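Local coordinates for extracellular solute-binding protein, family 1 (Bifidobacterium longum subsp. infantis, PDB 6FTH), which probably captures human milk oligosaccharides outside the cell and delivers them to an ABC transporter for uptake, at residues 229-234 with 243-248; 233-238 with 501-506; 249-254 with 489-494. One frame throughout, in Å; residues are numbered along the deposited sequence.

Contact 1 of 3, residues 229-234 with 243-248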
loop_
_atom_site.group_PDB
_atom_site.type_symbol
_atom_site.label_atom_id
_atom_site.label_comp_id
_atom_site.label_asym_id
_atom_site.label_seq_id
_atom_site.Cartn_x
_atom_site.Cartn_y
_atom_site.Cartn_z
ATOM N N GLY A 229 4.430 -4.730 4.500
ATOM C CA GLY A 229 5.322 -5.082 5.594
ATOM C C GLY A 229 4.819 -6.216 6.464
ATOM O O GLY A 229 4.083 -7.101 6.017
ATOM N N ALA A 230 5.195 -6.183 7.743
ATOM C CA ALA A 230 4.871 -7.284 8.648
ATOM C C ALA A 230 3.412 -7.271 9.093
ATOM O O ALA A 230 2.832 -8.320 9.407
ATOM C CB ALA A 230 5.755 -7.198 9.899
ATOM N N SER A 231 2.808 -6.093 9.165
ATOM C CA SER A 231 1.448 -6.002 9.683
ATOM C C SER A 231 0.427 -6.807 8.887
ATOM O O SER A 231 -0.406 -7.488 9.512
ATOM C CB SER A 231 1.034 -4.531 9.822
ATOM O OG SER A 231 -0.260 -4.418 10.345
ATOM N N PRO A 232 0.453 -6.829 7.555
ATOM C CA PRO A 232 -0.503 -7.683 6.839
ATOM C C PRO A 232 -0.405 -9.152 7.166
ATOM O O PRO A 232 -1.340 -9.889 6.843
ATOM C CB PRO A 232 -0.169 -7.422 5.367
ATOM C CG PRO A 232 0.356 -6.042 5.359
ATOM C CD PRO A 232 1.142 -5.917 6.635
ATOM N N THR A 233 0.677 -9.615 7.783
ATOM C CA THR A 233 0.794 -11.012 8.171
ATOM C C THR A 233 0.506 -11.257 9.643
ATOM O O THR A 233 0.641 -12.394 10.108
ATOM C CB THR A 233 2.163 -11.590 7.775
ATOM O OG1 THR A 233 3.227 -10.958 8.493
ATOM C CG2 THR A 233 2.401 -11.405 6.276
ATOM N N GLY A 234 0.071 -10.242 10.384
ATOM C CA GLY A 234 -0.430 -10.426 11.721
ATOM C C GLY A 234 0.452 -9.928 12.852
ATOM O O GLY A 234 0.223 -10.329 13.994
ATOM N N LYS A 243 4.742 -8.297 18.801
ATOM C CA LYS A 243 3.757 -9.309 19.131
ATOM C C LYS A 243 2.960 -9.654 17.880
ATOM O O LYS A 243 3.017 -8.959 16.866
ATOM C CB LYS A 243 2.853 -8.844 20.273
ATOM C CG LYS A 243 3.650 -8.505 21.535
ATOM C CD LYS A 243 2.785 -7.929 22.598
ATOM C CE LYS A 243 3.590 -7.728 23.875
ATOM N NZ LYS A 243 2.701 -7.250 24.980
ATOM N N SER A 244 2.212 -10.750 17.960
ATOM C CA SER A 244 1.198 -11.036 16.953
ATOM C C SER A 244 -0.173 -10.655 17.472
ATOM O O SER A 244 -0.548 -11.009 18.586
ATOM C CB SER A 244 1.178 -12.511 16.561
ATOM O OG SER A 244 0.133 -12.765 15.609
ATOM N N PHE A 245 -0.941 -9.944 16.647
ATOM C CA PHE A 245 -2.302 -9.670 17.055
ATOM C C PHE A 245 -3.241 -10.837 16.790
ATOM O O PHE A 245 -4.380 -10.797 17.255
ATOM C CB PHE A 245 -2.846 -8.359 16.464
ATOM C CG PHE A 245 -2.868 -8.281 14.946
ATOM C CD1 PHE A 245 -3.799 -8.987 14.190
ATOM C CD2 PHE A 245 -2.025 -7.399 14.298
ATOM C CE1 PHE A 245 -3.830 -8.862 12.813
ATOM C CE2 PHE A 245 -2.038 -7.272 12.906
ATOM C CZ PHE A 245 -2.967 -7.989 12.165
ATOM N N LEU A 246 -2.777 -11.885 16.111
ATOM C CA LEU A 246 -3.660 -12.976 15.719
ATOM C C LEU A 246 -4.215 -13.717 16.918
ATOM O O LEU A 246 -5.264 -14.352 16.799
ATOM C CB LEU A 246 -2.904 -13.958 14.826
ATOM C CG LEU A 246 -2.428 -13.410 13.489
ATOM C CD1 LEU A 246 -1.614 -14.472 12.747
ATOM C CD2 LEU A 246 -3.590 -12.946 12.619
ATOM N N THR A 247 -3.538 -13.658 18.066
ATOM C CA THR A 247 -3.974 -14.315 19.294
ATOM C C THR A 247 -4.278 -13.313 20.402
ATOM O O THR A 247 -4.330 -13.679 21.584
ATOM C CB THR A 247 -2.922 -15.333 19.767
ATOM O OG1 THR A 247 -1.681 -14.655 19.981
ATOM C CG2 THR A 247 -2.727 -16.417 18.742
ATOM N N SER A 248 -4.498 -12.050 20.045
ATOM C CA SER A 248 -4.709 -11.004 21.034
ATOM C C SER A 248 -6.185 -10.876 21.401
ATOM O O SER A 248 -7.069 -11.116 20.578
ATOM C CB SER A 248 -4.219 -9.656 20.506
ATOM O OG SER A 248 -5.006 -9.202 19.424
#
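Gly-234 and Phe-245 are joined by a backbone bond, Phe-245 N to Gly-234 O (2.9 Å, N-H...O angle 140°), which adds a rung to the antiparallel ladder in which Lys-243 pairs with Tyr-236. The same carbonyl oxygen takes a second bond, 2.9 Å from Ser-244 OG, and the two donors reach it from opposite faces of its plane. Ser-244 suits this place because its hydroxyl also accepts from Leu-246 N. Phe-245 has CG between its backbone N and carbonyl carbon (chi1 59°), which brings the ring against Gly-234. One ring face receives the CA of Gly-234 in a CH-pi contact, 3.9 Å from CA to the ring centroid. Glycine fits on two counts: its phi is 108°, and a beta carbon would collide with Leu-246 CG. Leu-246 closes the same surface, its CG 4.0 Å from Gly-234 CA. Beyond the contact, Phe-208 meets the Phe-245 ring and packs on Leu-246. The rung lies at the open end of the two-stranded beta-hairpin formed by 235-238 and 241-244, where an ST turn at Ser-244 marks the exit of the chain toward helix 249-263.

Contact 2 of 3, residues 233-238 with 501-506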
loop_
_atom_site.group_PDB
_atom_site.type_symbol
_atom_site.label_atom_id
_atom_site.label_comp_id
_atom_site.label_asym_id
_atom_site.label_seq_id
_atom_site.Cartn_x
_atom_site.Cartn_y
_atom_site.Cartn_z
ATOM N N THR A 233 0.677 -9.615 7.783
ATOM C CA THR A 233 0.794 -11.012 8.171
ATOM C C THR A 233 0.506 -11.257 9.643
ATOM O O THR A 233 0.641 -12.394 10.108
ATOM C CB THR A 233 2.163 -11.590 7.775
ATOM O OG1 THR A 233 3.227 -10.958 8.493
ATOM C CG2 THR A 233 2.401 -11.405 6.276
ATOM N N GLY A 234 0.071 -10.242 10.384
ATOM C CA GLY A 234 -0.430 -10.426 11.721
ATOM C C GLY A 234 0.452 -9.928 12.852
ATOM O O GLY A 234 0.223 -10.329 13.994
ATOM N N PHE A 235 1.419 -9.063 12.578
ATOM C CA PHE A 235 2.357 -8.592 13.600
ATOM C C PHE A 235 2.228 -7.099 13.860
ATOM O O PHE A 235 1.794 -6.328 12.997
ATOM C CB PHE A 235 3.796 -8.952 13.222
ATOM C CG PHE A 235 3.963 -10.422 13.008
ATOM C CD1 PHE A 235 4.141 -11.271 14.081
ATOM C CD2 PHE A 235 3.775 -10.972 11.743
ATOM C CE1 PHE A 235 4.201 -12.645 13.898
ATOM C CE2 PHE A 235 3.837 -12.340 11.552
ATOM C CZ PHE A 235 4.053 -13.177 12.624
ATOM N N TYR A 236 2.602 -6.709 15.080
ATOM C CA TYR A 236 2.616 -5.316 15.478
ATOM C C TYR A 236 3.711 -5.119 16.506
ATOM O O TYR A 236 4.349 -6.072 16.949
ATOM C CB TYR A 236 1.284 -4.857 16.059
ATOM C CG TYR A 236 0.903 -5.396 17.412
ATOM C CD1 TYR A 236 0.380 -6.682 17.541
ATOM C CD2 TYR A 236 1.003 -4.601 18.545
ATOM C CE1 TYR A 236 0.005 -7.168 18.766
ATOM C CE2 TYR A 236 0.647 -5.084 19.775
ATOM C CZ TYR A 236 0.129 -6.366 19.883
ATOM O OH TYR A 236 -0.268 -6.888 21.096
ATOM N N ALA A 237 3.932 -3.865 16.867
ATOM C CA ALA A 237 4.882 -3.532 17.920
ATOM C C ALA A 237 4.256 -2.518 18.862
ATOM O O ALA A 237 3.443 -1.685 18.456
ATOM C CB ALA A 237 6.188 -2.959 17.371
ATOM N N LYS A 238 4.647 -2.595 20.128
ATOM C CA LYS A 238 4.278 -1.573 21.096
ATOM C C LYS A 238 5.407 -1.481 22.106
ATOM O O LYS A 238 5.873 -2.508 22.598
ATOM C CB LYS A 238 2.973 -1.958 21.806
ATOM C CG LYS A 238 1.989 -0.840 21.969
ATOM C CD LYS A 238 0.813 -1.258 22.844
ATOM C CE LYS A 238 -0.410 -1.606 22.019
ATOM N NZ LYS A 238 -1.601 -1.689 22.915
ATOM N N LEU A 501 1.762 -24.201 14.583
ATOM C CA LEU A 501 2.168 -23.871 13.231
ATOM C C LEU A 501 3.321 -22.872 13.181
ATOM O O LEU A 501 3.712 -22.436 12.095
ATOM C CB LEU A 501 0.941 -23.365 12.440
ATOM C CG LEU A 501 -0.220 -24.362 12.335
ATOM C CD1 LEU A 501 -1.420 -23.707 11.677
ATOM C CD2 LEU A 501 0.225 -25.572 11.502
ATOM N N GLY A 502 3.890 -22.520 14.334
ATOM C CA GLY A 502 5.086 -21.705 14.375
ATOM C C GLY A 502 4.867 -20.230 14.649
ATOM O O GLY A 502 5.798 -19.452 14.456
ATOM N N LEU A 503 3.656 -19.819 15.060
ATOM C CA LEU A 503 3.420 -18.387 15.282
ATOM C C LEU A 503 4.462 -17.773 16.207
ATOM O O LEU A 503 4.955 -16.672 15.934
ATOM C CB LEU A 503 2.017 -18.145 15.828
ATOM C CG LEU A 503 1.659 -16.679 16.066
ATOM C CD1 LEU A 503 1.735 -15.938 14.776
ATOM C CD2 LEU A 503 0.269 -16.546 16.648
ATOM N N GLN A 504 4.797 -18.453 17.307
ATOM C CA GLN A 504 5.712 -17.846 18.278
ATOM C C GLN A 504 7.140 -17.792 17.752
ATOM O O GLN A 504 7.901 -16.887 18.130
ATOM C CB GLN A 504 5.652 -18.563 19.620
ATOM C CG GLN A 504 4.312 -18.553 20.264
ATOM C CD GLN A 504 3.748 -17.172 20.338
ATOM O OE1 GLN A 504 4.442 -16.226 20.706
ATOM N NE2 GLN A 504 2.493 -17.029 19.941
ATOM N N GLU A 505 7.524 -18.722 16.868
ATOM C CA GLU A 505 8.788 -18.598 16.160
ATOM C C GLU A 505 8.780 -17.349 15.291
ATOM O O GLU A 505 9.761 -16.596 15.238
ATOM C CB GLU A 505 9.027 -19.845 15.297
ATOM C CG GLU A 505 10.320 -19.788 14.475
ATOM C CD GLU A 505 10.559 -21.048 13.638
ATOM O OE1 GLU A 505 9.558 -21.683 13.202
ATOM O OE2 GLU A 505 11.748 -21.384 13.417
ATOM N N ASN A 506 7.670 -17.117 14.592
ATOM C CA ASN A 506 7.572 -15.939 13.741
ATOM C C ASN A 506 7.653 -14.653 14.566
ATOM O O ASN A 506 8.303 -13.689 14.155
ATOM C CB ASN A 506 6.256 -15.985 12.945
ATOM C CG ASN A 506 6.308 -16.914 11.753
ATOM O OD1 ASN A 506 7.177 -17.755 11.646
ATOM N ND2 ASN A 506 5.384 -16.718 10.818
#
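Phe-235 and Asn-506 both hold CG beside the backbone N and anti to the carbonyl carbon (chi1 -57° for Phe-235), and each directs its side chain toward the other segment. Leu-503 instead swings CG opposite its own N (chi1 -179°), which, with the turn at chi2, brings CD1 near CZ of the ring. The contact is beta-hairpin-on-helix packing: strand 235-238 lays one large aromatic against the first turn of the C-terminal helix 503-518. Leu-503 and Asn-506, three residues apart, occupy one side of that turn. Phe-235 reaches them with the far end of its ring: CZ lies 3.6 Å from Asn-506 CB and 4.2 Å from Leu-503 CD1. A long, flat hydrocarbon suits the place, since the CA atoms of Phe-235 and Asn-506 are still 9.0 Å apart. The ring meets the methylene of Asn-506 while its amide, turned 46° from the ring plane, is left for polar work: OD1 accepts from Asn-466 ND2 on helix 457-484. Trp-510 and Ile-449 also pack on Phe-235. Were Phe-235 cut back to an alanine, Leu-503 CD1 and Asn-506 CB would probably lose their aromatic partner, leaving a gap between hairpin and helix. Gly-502, with positive phi, is both the C-prime residue of the Schellman motif that ends helix 487-500 and the N-cap of helix 503-518. On the strand side Thr-233 OG1, which donates to Ala-230 O, sits in the plane of the Phe-235 ring at its edge, 3.3 Å from CD2.

Contact 3 of 3, residues 249-254 with 489-494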
loop_
_atom_site.group_PDB
_atom_site.type_symbol
_atom_site.label_atom_id
_atom_site.label_comp_id
_atom_site.label_asym_id
_atom_site.label_seq_id
_atom_site.Cartn_x
_atom_site.Cartn_y
_atom_site.Cartn_z
ATOM N N ASP A 249 -6.437 -10.454 22.638
ATOM C CA ASP A 249 -7.795 -10.108 23.041
ATOM C C ASP A 249 -8.369 -9.021 22.127
ATOM O O ASP A 249 -9.569 -9.022 21.829
ATOM C CB ASP A 249 -7.791 -9.648 24.495
ATOM C CG ASP A 249 -7.431 -10.766 25.473
ATOM O OD1 ASP A 249 -7.727 -11.958 25.189
ATOM O OD2 ASP A 249 -6.872 -10.434 26.550
ATOM N N GLU A 250 -7.523 -8.111 21.653
ATOM C CA GLU A 250 -7.984 -7.054 20.759
ATOM C C GLU A 250 -8.602 -7.621 19.485
ATOM O O GLU A 250 -9.670 -7.169 19.046
ATOM C CB GLU A 250 -6.817 -6.153 20.404
ATOM C CG GLU A 250 -6.337 -5.284 21.541
ATOM C CD GLU A 250 -5.238 -5.895 22.424
ATOM O OE1 GLU A 250 -5.057 -7.128 22.464
ATOM O OE2 GLU A 250 -4.534 -5.103 23.089
ATOM N N TYR A 251 -7.917 -8.581 18.851
ATOM C CA TYR A 251 -8.438 -9.226 17.643
ATOM C C TYR A 251 -9.741 -9.957 17.951
ATOM O O TYR A 251 -10.719 -9.878 17.195
ATOM C CB TYR A 251 -7.371 -10.198 17.102
ATOM C CG TYR A 251 -7.586 -10.786 15.717
ATOM C CD1 TYR A 251 -7.564 -9.980 14.593
ATOM C CD2 TYR A 251 -7.755 -12.144 15.542
ATOM C CE1 TYR A 251 -7.745 -10.513 13.318
ATOM C CE2 TYR A 251 -7.922 -12.691 14.277
ATOM C CZ TYR A 251 -7.923 -11.868 13.171
ATOM O OH TYR A 251 -8.091 -12.361 11.912
ATOM N N LYS A 252 -9.772 -10.688 19.062
ATOM C CA LYS A 252 -11.009 -11.343 19.480
ATOM C C LYS A 252 -12.159 -10.339 19.608
ATOM O O LYS A 252 -13.277 -10.608 19.158
ATOM C CB LYS A 252 -10.785 -12.065 20.813
ATOM C CG LYS A 252 -12.050 -12.779 21.335
ATOM C CD LYS A 252 -11.814 -13.884 22.387
ATOM C CE LYS A 252 -10.903 -13.476 23.504
ATOM N NZ LYS A 252 -10.820 -14.581 24.513
ATOM N N GLN A 253 -11.908 -9.189 20.229
ATOM C CA GLN A 253 -12.954 -8.193 20.431
ATOM C C GLN A 253 -13.433 -7.596 19.113
ATOM O O GLN A 253 -14.633 -7.343 18.951
ATOM C CB GLN A 253 -12.473 -7.120 21.401
ATOM C CG GLN A 253 -12.271 -7.647 22.846
ATOM C CD GLN A 253 -13.404 -8.573 23.306
ATOM O OE1 GLN A 253 -14.584 -8.251 23.150
ATOM N NE2 GLN A 253 -13.047 -9.747 23.838
ATOM N N VAL A 254 -12.515 -7.349 18.173
ATOM C CA VAL A 254 -12.920 -6.870 16.851
ATOM C C VAL A 254 -13.847 -7.878 16.189
ATOM O O VAL A 254 -14.881 -7.517 15.606
ATOM C CB VAL A 254 -11.693 -6.597 15.974
ATOM C CG1 VAL A 254 -12.117 -6.373 14.533
ATOM C CG2 VAL A 254 -10.941 -5.406 16.505
ATOM N N GLU A 489 -15.804 -20.093 22.602
ATOM C CA GLU A 489 -15.528 -21.486 22.933
ATOM C C GLU A 489 -14.456 -22.120 22.047
ATOM O O GLU A 489 -13.950 -23.191 22.387
ATOM C CB GLU A 489 -16.825 -22.304 22.869
ATOM C CG GLU A 489 -17.482 -22.332 21.501
ATOM C CD GLU A 489 -18.618 -21.315 21.338
ATOM O OE1 GLU A 489 -18.573 -20.221 21.954
ATOM O OE2 GLU A 489 -19.564 -21.625 20.581
ATOM N N GLU A 490 -14.103 -21.503 20.917
ATOM C CA GLU A 490 -13.081 -22.037 20.024
ATOM C C GLU A 490 -11.752 -21.290 20.108
ATOM O O GLU A 490 -10.777 -21.710 19.474
ATOM C CB GLU A 490 -13.591 -22.022 18.572
ATOM C CG GLU A 490 -14.837 -22.875 18.408
ATOM C CD GLU A 490 -15.369 -22.923 17.006
ATOM O OE1 GLU A 490 -14.849 -22.231 16.103
ATOM O OE2 GLU A 490 -16.335 -23.679 16.792
ATOM N N TRP A 491 -11.694 -20.207 20.868
ATOM C CA TRP A 491 -10.525 -19.327 20.846
ATOM C C TRP A 491 -9.270 -20.016 21.381
ATOM O O TRP A 491 -8.199 -19.926 20.776
ATOM C CB TRP A 491 -10.842 -18.084 21.666
ATOM C CG TRP A 491 -9.746 -17.080 21.756
ATOM C CD1 TRP A 491 -8.989 -16.825 22.840
ATOM C CD2 TRP A 491 -9.301 -16.171 20.730
ATOM N NE1 TRP A 491 -8.088 -15.834 22.568
ATOM C CE2 TRP A 491 -8.263 -15.412 21.275
ATOM C CE3 TRP A 491 -9.689 -15.935 19.408
ATOM C CZ2 TRP A 491 -7.603 -14.412 20.547
ATOM C CZ3 TRP A 491 -9.035 -14.962 18.690
ATOM C CH2 TRP A 491 -7.994 -14.219 19.257
ATOM N N ASP A 492 -9.372 -20.697 22.525
ATOM C CA ASP A 492 -8.185 -21.332 23.095
ATOM C C ASP A 492 -7.591 -22.366 22.138
ATOM O O ASP A 492 -6.373 -22.404 21.924
ATOM C CB ASP A 492 -8.543 -21.960 24.442
ATOM C CG ASP A 492 -7.363 -22.684 25.082
ATOM O OD1 ASP A 492 -6.421 -22.004 25.537
ATOM O OD2 ASP A 492 -7.379 -23.934 25.131
ATOM N N ALA A 493 -8.429 -23.198 21.523
ATOM C CA ALA A 493 -7.890 -24.192 20.605
ATOM C C ALA A 493 -7.243 -23.522 19.400
ATOM O O ALA A 493 -6.211 -23.980 18.903
ATOM C CB ALA A 493 -9.002 -25.141 20.159
ATOM N N TYR A 494 -7.843 -22.439 18.903
ATOM C CA TYR A 494 -7.256 -21.741 17.768
ATOM C C TYR A 494 -5.873 -21.195 18.113
ATOM O O TYR A 494 -4.938 -21.325 17.314
ATOM C CB TYR A 494 -8.220 -20.633 17.325
ATOM C CG TYR A 494 -7.645 -19.399 16.662
ATOM C CD1 TYR A 494 -7.478 -19.348 15.307
ATOM C CD2 TYR A 494 -7.369 -18.256 17.401
ATOM C CE1 TYR A 494 -6.995 -18.219 14.692
ATOM C CE2 TYR A 494 -6.886 -17.112 16.800
ATOM C CZ TYR A 494 -6.707 -17.101 15.449
ATOM O OH TYR A 494 -6.238 -15.987 14.805
HETATM O O HOH W 1 -6.125 -13.861 23.927
#
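Trp-491 is sandwiched: Lys-252 CD lies 3.7 Å above one face of the indole and Tyr-494 CD2 the same height above the opposite face, both offset toward the rim. At its edges the indole meets a water in its plane and Tyr-251, whose CD2 is 4.3 Å from Trp-491 CH2, each atom near the plane of the other's ring. Lysine suits its place because its methylenes cover the indole while its ammonium lies over the pi face. CB lies over the six-membered ring, the extended first part of the chain carries CD over the five-membered ring in a CH-pi contact, and the bend at chi3 (48°) turns NZ over that same ring as a cation-pi partner, 3.7 Å from its centroid and 28° off the normal. The indole N-H is satisfied: Trp-491 NE1 donates to the water at 3.1 Å, and the water donates in turn to Asp-249 OD1 at 2.8 Å, a bridge to the first turn of the other helix. Tyr-251 and Tyr-494 cross at about a right angle, with Tyr-494 OH 3.7 Å from Tyr-251 CE2. Both hydroxyls find partners beyond the two segments, Tyr-251 OH with Thr-478 OG1 and Tyr-494 OH with Leu-246 O. The segment axes are 12.2 Å apart and inclined at 142°; at this spacing long side chains, Trp-491, Tyr-251 and Lys-252, do the bridging. This is roughly antiparallel helix-helix packing through a tryptophan whose faces carry Lys-252 and Tyr-494 of its own helix, joining the start of helix 249-263 to helix 487-500.

Overall arrangement
Contacts 1 and 2 adjoin, centres about 5 Å apart, and share Thr-233 and Gly-234: the first closes the base of the hairpin, the second sets its strand 235-238 on helix 503-518. Contact 3 follows on from contact 1 along the chain, about 14 Å away between centres, and the two touch through Leu-246 and Tyr-494. Helices 487-500 and 503-518, consecutive in sequence, thus hold the hairpin and the helix after it. All three contacts are largely buried, but contact 3 lies farthest from the chain's centre. The chemistry differs with the elements joined: backbone and serine hydrogen bonds with a CH-pi contact in contact 1, purely van der Waals packing in contact 2, and charge over an aromatic face with a water bridge in contact 3.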